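Long-range contact in N5-Carboxyaminoimidazole ribonucleotide synthetase (Staphylococcus aureus subsp. aureus, PDB 3ORQ), which catalyses the ATP-dependent joining of 5-aminoimidazole ribonucleotide and bicarbonate to give N5-carboxyaminoimidazole ribonucleotide in purine biosynthesis: residues Pro334-His339 with Gly353-Leu358. Numbering follows the deposited sequence.
Sequences PEWHLH and GHMTVL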
ATOM      1  N   PRO A 334       1.102 -12.039  12.508  1.00  8.21           N
ATOM      2  CA  PRO A 334       1.177 -10.752  11.867  1.00  9.00           C
ATOM      3  C   PRO A 334       2.418 -10.641  10.958  1.00  9.88           C
ATOM      4  O   PRO A 334       2.390  -9.868  10.001  1.00 11.66           O
ATOM      5  CB  PRO A 334       1.286  -9.779  13.056  1.00 10.30           C
ATOM      6  CG  PRO A 334       1.904 -10.626  14.182  1.00  7.78           C
ATOM      7  CD  PRO A 334       1.289 -11.948  13.970  1.00  9.41           C
ATOM      8  N   GLU A 335       3.457 -11.431  11.228  1.00 10.66           N
ATOM      9  CA  GLU A 335       4.696 -11.431  10.433  1.00 10.86           C
ATOM     10  C   GLU A 335       4.493 -12.096   9.070  1.00 10.55           C
ATOM     11  O   GLU A 335       5.427 -12.141   8.278  1.00 10.83           O
ATOM     12  CB  GLU A 335       5.905 -12.053  11.198  1.00  9.23           C
ATOM     13  CG  GLU A 335       5.814 -13.562  11.429  1.00 14.33           C
ATOM     14  CD  GLU A 335       4.991 -13.982  12.666  1.00 19.44           C
ATOM     15  OE1 GLU A 335       4.122 -13.228  13.131  1.00 20.75           O
ATOM     16  OE2 GLU A 335       5.211 -15.096  13.180  1.00 23.11           O
ATOM     17  N   TRP A 336       3.285 -12.590   8.792  1.00  9.28           N
ATOM     18  CA  TRP A 336       2.991 -13.110   7.469  1.00  9.53           C
ATOM     19  C   TRP A 336       2.538 -12.041   6.445  1.00 11.74           C
ATOM     20  O   TRP A 336       2.511 -12.314   5.239  1.00 15.22           O
ATOM     21  CB  TRP A 336       1.976 -14.260   7.565  1.00  9.16           C
ATOM     22  CG  TRP A 336       2.573 -15.526   8.194  1.00  9.07           C
ATOM     23  CD1 TRP A 336       3.875 -15.711   8.619  1.00  8.81           C
ATOM     24  CD2 TRP A 336       1.907 -16.770   8.415  1.00  6.03           C
ATOM     25  NE1 TRP A 336       4.030 -16.965   9.105  1.00 10.38           N
ATOM     26  CE2 TRP A 336       2.851 -17.649   8.996  1.00  8.18           C
ATOM     27  CE3 TRP A 336       0.596 -17.221   8.193  1.00  3.92           C
ATOM     28  CZ2 TRP A 336       2.542 -18.985   9.351  1.00  9.28           C
ATOM     29  CZ3 TRP A 336       0.271 -18.564   8.554  1.00  8.15           C
ATOM     30  CH2 TRP A 336       1.254 -19.426   9.133  1.00  8.54           C
ATOM     31  N   HIS A 337       2.217 -10.837   6.902  1.00 10.28           N
ATOM     32  CA  HIS A 337       1.782  -9.728   6.014  1.00 10.59           C
ATOM     33  C   HIS A 337       0.851 -10.290   4.948  1.00 11.38           C
ATOM     34  O   HIS A 337       1.218 -10.430   3.767  1.00 11.53           O
ATOM     35  CB  HIS A 337       2.956  -8.987   5.359  1.00 10.88           C
ATOM     36  CG  HIS A 337       3.840  -8.233   6.325  1.00 11.33           C
ATOM     37  ND1 HIS A 337       5.041  -8.733   6.794  1.00 11.23           N
ATOM     38  CD2 HIS A 337       3.694  -7.024   6.904  1.00 11.94           C
ATOM     39  CE1 HIS A 337       5.592  -7.871   7.628  1.00  8.74           C
ATOM     40  NE2 HIS A 337       4.802  -6.812   7.694  1.00 15.81           N
ATOM     41  N   LEU A 338      -0.350 -10.642   5.380  1.00  8.33           N
ATOM     42  CA  LEU A 338      -1.246 -11.366   4.521  1.00  6.96           C
ATOM     43  C   LEU A 338      -1.948 -10.459   3.539  1.00  6.11           C
ATOM     44  O   LEU A 338      -2.435  -9.393   3.931  1.00  4.42           O
ATOM     45  CB  LEU A 338      -2.270 -12.099   5.377  1.00  7.45           C
ATOM     46  CG  LEU A 338      -1.628 -13.305   6.022  1.00 10.98           C
ATOM     47  CD1 LEU A 338      -2.126 -13.532   7.529  1.00  6.93           C
ATOM     48  CD2 LEU A 338      -1.881 -14.484   5.099  1.00 15.48           C
ATOM     49  N   HIS A 339      -1.985 -10.895   2.270  1.00  6.52           N
ATOM     50  CA  HIS A 339      -2.800 -10.274   1.204  1.00  5.84           C
ATOM     51  C   HIS A 339      -3.908 -11.245   0.813  1.00  7.57           C
ATOM     52  O   HIS A 339      -3.622 -12.370   0.392  1.00  8.40           O
ATOM     53  CB  HIS A 339      -1.956 -10.032  -0.061  1.00  2.69           C
ATOM     54  CG  HIS A 339      -0.988  -8.912   0.073  1.00  2.32           C
ATOM     55  ND1 HIS A 339      -1.063  -7.766  -0.694  1.00  2.00           N
ATOM     56  CD2 HIS A 339       0.064  -8.737   0.910  1.00  3.74           C
ATOM     57  CE1 HIS A 339      -0.072  -6.958  -0.368  1.00  4.21           C
ATOM     58  NE2 HIS A 339       0.616  -7.509   0.616  1.00  3.56           N
ATOM     59  N   GLY A 353      -4.615 -15.375  -2.585  1.00  2.96           N
ATOM     60  CA  GLY A 353      -3.877 -14.336  -1.872  1.00  4.15           C
ATOM     61  C   GLY A 353      -2.415 -14.718  -1.840  1.00  5.15           C
ATOM     62  O   GLY A 353      -2.014 -15.654  -2.536  1.00  4.58           O
ATOM     63  N   HIS A 354      -1.623 -13.978  -1.049  1.00  5.25           N
ATOM     64  CA  HIS A 354      -0.244 -14.361  -0.795  1.00  4.41           C
ATOM     65  C   HIS A 354       0.191 -13.791   0.558  1.00  7.53           C
ATOM     66  O   HIS A 354      -0.491 -12.953   1.185  1.00  6.56           O
ATOM     67  CB  HIS A 354       0.686 -13.897  -1.926  1.00  3.51           C
ATOM     68  CG  HIS A 354       0.851 -12.398  -2.000  1.00  2.00           C
ATOM     69  ND1 HIS A 354       0.040 -11.594  -2.771  1.00  4.34           N
ATOM     70  CD2 HIS A 354       1.749 -11.567  -1.408  1.00  4.13           C
ATOM     71  CE1 HIS A 354       0.420 -10.329  -2.647  1.00  5.86           C
ATOM     72  NE2 HIS A 354       1.444 -10.284  -1.806  1.00  7.60           N
HETATM   73  N   MSE A 355       1.338 -14.261   1.010  1.00  9.19           N
HETATM   74  CA  MSE A 355       1.897 -13.785   2.231  1.00 10.72           C
HETATM   75  C   MSE A 355       3.367 -13.463   1.992  1.00 11.24           C
HETATM   76  O   MSE A 355       4.055 -14.125   1.209  1.00 11.07           O
HETATM   77  CB  MSE A 355       1.713 -14.818   3.358  1.00 10.23           C
HETATM   78  CG  MSE A 355       2.117 -16.229   3.029  1.00 15.03           C
HETATM   79 SE   MSE A 355       1.875 -17.368   4.614  0.83 22.06          SE
HETATM   80  CE  MSE A 355       0.191 -16.838   5.024  1.00  9.55           C
ATOM     81  N   THR A 356       3.836 -12.430   2.654  1.00 11.17           N
ATOM     82  CA  THR A 356       5.210 -12.034   2.498  1.00 12.25           C
ATOM     83  C   THR A 356       5.818 -11.928   3.875  1.00 12.70           C
ATOM     84  O   THR A 356       5.358 -11.121   4.724  1.00 15.39           O
ATOM     85  CB  THR A 356       5.306 -10.677   1.817  1.00 11.68           C
ATOM     86  OG1 THR A 356       4.777 -10.802   0.490  1.00 12.72           O
ATOM     87  CG2 THR A 356       6.776 -10.192   1.751  1.00 11.63           C
ATOM     88  N   VAL A 357       6.849 -12.728   4.081  1.00 10.34           N
ATOM     89  CA  VAL A 357       7.526 -12.795   5.349  1.00  9.53           C
ATOM     90  C   VAL A 357       8.873 -12.091   5.233  1.00  9.94           C
ATOM     91  O   VAL A 357       9.776 -12.565   4.591  1.00 11.89           O
ATOM     92  CB  VAL A 357       7.719 -14.256   5.771  1.00  8.26           C
ATOM     93  CG1 VAL A 357       8.151 -14.334   7.187  1.00  8.74           C
ATOM     94  CG2 VAL A 357       6.401 -15.082   5.552  1.00  5.21           C
ATOM     95  N   LEU A 358       9.005 -10.955   5.876  1.00 10.85           N
ATOM     96  CA  LEU A 358      10.282 -10.261   5.877  1.00 12.83           C
ATOM     97  C   LEU A 358      11.166 -10.976   6.850  1.00 14.11           C
ATOM     98  O   LEU A 358      10.712 -11.352   7.922  1.00 15.94           O
ATOM     99  CB  LEU A 358      10.104  -8.802   6.288  1.00 11.80           C
ATOM    100  CG  LEU A 358       9.224  -7.957   5.345  1.00 12.60           C
ATOM    101  CD1 LEU A 358       9.134  -6.497   5.840  1.00 12.85           C
ATOM    102  CD2 LEU A 358       9.784  -8.016   3.914  1.00  8.97           C
TER
HETATM  103  O   HOH W   1       7.620 -10.518   8.185  1.00 20.53           O
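His339 and His354 pair their backbones in an antiparallel beta hairpin of the C-terminal domain of this ATP-grasp enzyme. Strand 338-340 is one of the two edge strands, within this chain, of a large antiparallel sheet, and strand 351-358 lies between it and strand 313-319. The two histidines form a hydrogen-bonded pair: His339 N gives to His354 O at 2.8 Å and His354 N to His339 O at 2.9 Å. Their rings make an offset stack on one face of the sheet, with planes 20° apart. His354 CG sits between the backbone N and the carbonyl carbon (chi1 68°). Its NE2 lies over one face of the His339 ring, offset toward the rim. Outside the pair, His339 NE2 is hydrogen-bonded to Glu284 OE2, and His354 ND1 to Tyr341 OH.

Regular pairing gives way toward the 3-10 turn 334-336. There Thr356 N donates to Trp336 O at 2.9 Å and makes a weak bond to His337 O. Water 1 accepts a hydrogen bond from Leu358 N and donates one to Glu335 O. On the sheet face away from the histidine stack, Met355 SE sits obliquely above the six-membered ring of Trp336, 4.2 Å from its centroid, a Met-aromatic contact. Val357 CG2 approaches Trp336 CD1. The His337 ring meets Tyr288 of the second subunit, which brings this end of the hairpin to the dimer interface. His337 ND1 donates to Thr356 O at 3.2 Å, and that oxygen lies close to the plane of the His337 ring.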